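PDB 1XS5: membrane lipoprotein TpN32 from Treponema pallidum, which binds L-methionine and probably serves as the periplasmic binding protein for its uptake. Local coordinates for residues N44-V47 against D51-M54. Numbering follows the deposited sequence.
Sequences NEAV and DILM
Ala46 and Val47, in the last turn of helix 40-49, meet Asp51 and Ile52 in a helix-ending turn that delivers the chain to strand 54-59. The amide N of Asp51 donates to O of Ala46 over 2.9 Å; the bond is bent at the hydrogen (133°) although the donor lies nearly in line with the carbonyl. Reaching five residues back, it takes up a carbonyl near the helix end. One water donates to O of Val47 at 2.6 Å and to O of Ile52 at 2.8 Å, bridging two backbone acceptors.

Beneath this polar edge, the branched side chains of Val47 and Ile52 cross at about a right angle, with Val47 CG2 3.6 Å from Ile52 CD1. CG1 of Ile52 sits between its backbone N and carbonyl carbon (chi1 46°), and from there the extended chain carries CD1 against both Val47 CG2 and Ala46 CB. The small methyl of Ala46 lets the isoleucine come close, Ala46 CB to Ile52 CG1 at 3.8 Å, and Phe37 packs on both residues. Val47 CG2 also touches the backbone C of Met54, at 3.7 Å. Asp51 suits the exposed corner: its carboxylate would be disfavoured by the partial negative charge of the helix end, and the salt bridge from OD2 to Arg49 probably compensates. Met54 instead turns its side chain to Val5, Val7 and Val215. The six-to-one backbone bond is one of the two that define a Schellman motif, and the turn resembles such a helix end, here at the helix-to-strand link of an alpha/beta lobe in a periplasmic binding protein fold.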
ATOM      1  N   ASN A  44      -1.465   7.964 -10.695  1.00  9.92           N
ATOM      2  CA  ASN A  44      -0.547   7.499 -11.732  1.00 12.51           C
ATOM      3  C   ASN A  44      -0.752   8.221 -13.070  1.00 13.92           C
ATOM      4  O   ASN A  44       0.216   8.491 -13.784  1.00 15.98           O
ATOM      5  CB  ASN A  44      -0.653   5.971 -11.909  1.00 12.43           C
ATOM      6  CG  ASN A  44       0.168   5.210 -10.850  1.00  6.88           C
ATOM      7  OD1 ASN A  44       1.184   5.699 -10.391  1.00 11.95           O
ATOM      8  ND2 ASN A  44      -0.274   3.999 -10.495  1.00 13.32           N
ATOM      9  N   GLU A  45      -1.998   8.536 -13.404  1.00 15.47           N
ATOM     10  CA  GLU A  45      -2.246   9.254 -14.640  1.00 17.04           C
ATOM     11  C   GLU A  45      -1.635  10.669 -14.560  1.00 16.03           C
ATOM     12  O   GLU A  45      -1.193  11.208 -15.573  1.00 18.96           O
ATOM     13  CB  GLU A  45      -3.751   9.348 -14.904  1.00 18.58           C
ATOM     14  CG  GLU A  45      -4.396   8.008 -15.212  1.00 25.48           C
ATOM     15  CD  GLU A  45      -5.884   8.113 -15.619  1.00 34.15           C
ATOM     16  OE1 GLU A  45      -6.589   9.054 -15.172  1.00 36.10           O
ATOM     17  OE2 GLU A  45      -6.356   7.233 -16.380  1.00 39.54           O
ATOM     18  N   ALA A  46      -1.581  11.271 -13.363  1.00 12.18           N
ATOM     19  CA  ALA A  46      -1.037  12.636 -13.257  1.00  8.82           C
ATOM     20  C   ALA A  46       0.462  12.597 -13.483  1.00 12.77           C
ATOM     21  O   ALA A  46       1.045  13.552 -14.051  1.00 14.99           O
ATOM     22  CB  ALA A  46      -1.353  13.282 -11.885  1.00 12.40           C
ATOM     23  N   VAL A  47       1.114  11.538 -13.016  1.00 12.85           N
ATOM     24  CA  VAL A  47       2.557  11.432 -13.286  1.00 15.02           C
ATOM     25  C   VAL A  47       2.741  11.174 -14.822  1.00 16.54           C
ATOM     26  O   VAL A  47       3.614  11.775 -15.461  1.00 22.09           O
ATOM     27  CB  VAL A  47       3.215  10.264 -12.484  1.00 16.40           C
ATOM     28  CG1 VAL A  47       4.649   9.972 -13.056  1.00 13.61           C
ATOM     29  CG2 VAL A  47       3.320  10.626 -10.978  1.00 12.94           C
ATOM     30  N   ASP A  51       1.753  16.284 -14.828  1.00 21.57           N
ATOM     31  CA  ASP A  51       1.226  17.301 -13.913  1.00 17.51           C
ATOM     32  C   ASP A  51       2.018  17.326 -12.616  1.00 18.00           C
ATOM     33  O   ASP A  51       2.081  18.351 -11.947  1.00 17.14           O
ATOM     34  CB  ASP A  51      -0.246  17.031 -13.605  1.00 15.74           C
ATOM     35  CG  ASP A  51      -1.137  17.327 -14.786  1.00 30.78           C
ATOM     36  OD1 ASP A  51      -0.625  17.909 -15.788  1.00 27.57           O
ATOM     37  OD2 ASP A  51      -2.350  17.003 -14.703  1.00 32.66           O
ATOM     38  N   ILE A  52       2.557  16.166 -12.234  1.00 13.34           N
ATOM     39  CA  ILE A  52       3.425  16.040 -11.065  1.00 13.50           C
ATOM     40  C   ILE A  52       4.675  15.223 -11.530  1.00 14.30           C
ATOM     41  O   ILE A  52       4.595  14.432 -12.472  1.00 13.74           O
ATOM     42  CB  ILE A  52       2.744  15.325  -9.910  1.00 14.53           C
ATOM     43  CG1 ILE A  52       2.035  14.071 -10.408  1.00 14.21           C
ATOM     44  CG2 ILE A  52       1.722  16.280  -9.208  1.00 19.05           C
ATOM     45  CD1 ILE A  52       1.463  13.242  -9.276  1.00 13.51           C
ATOM     46  N   LEU A  53       5.795  15.409 -10.855  1.00 12.88           N
ATOM     47  CA  LEU A  53       7.050  14.745 -11.222  1.00 15.81           C
ATOM     48  C   LEU A  53       7.134  13.327 -10.646  1.00 16.80           C
ATOM     49  O   LEU A  53       7.763  12.428 -11.223  1.00 18.05           O
ATOM     50  CB  LEU A  53       8.216  15.576 -10.686  1.00 18.44           C
ATOM     51  CG  LEU A  53       9.606  15.142 -11.155  1.00 20.96           C
ATOM     52  CD1 LEU A  53       9.630  15.009 -12.696  1.00 16.70           C
ATOM     53  CD2 LEU A  53      10.611  16.182 -10.695  1.00 17.98           C
ATOM     54  N   MET A  54       6.499  13.126  -9.499  1.00 16.46           N
ATOM     55  CA  MET A  54       6.550  11.811  -8.883  1.00 18.12           C
ATOM     56  C   MET A  54       5.354  11.554  -8.008  1.00 17.02           C
ATOM     57  O   MET A  54       4.550  12.443  -7.778  1.00 16.27           O
ATOM     58  CB  MET A  54       7.844  11.684  -8.055  1.00 20.94           C
ATOM     59  CG  MET A  54       7.960  12.615  -6.901  1.00 23.85           C
ATOM     60  SD  MET A  54       9.739  13.059  -6.414  1.00 22.31           S
ATOM     61  CE  MET A  54       9.912  14.753  -6.941  1.00 18.14           C
TER
HETATM   62  O   HOH W   1       5.659  13.198 -14.724  1.00 18.08           O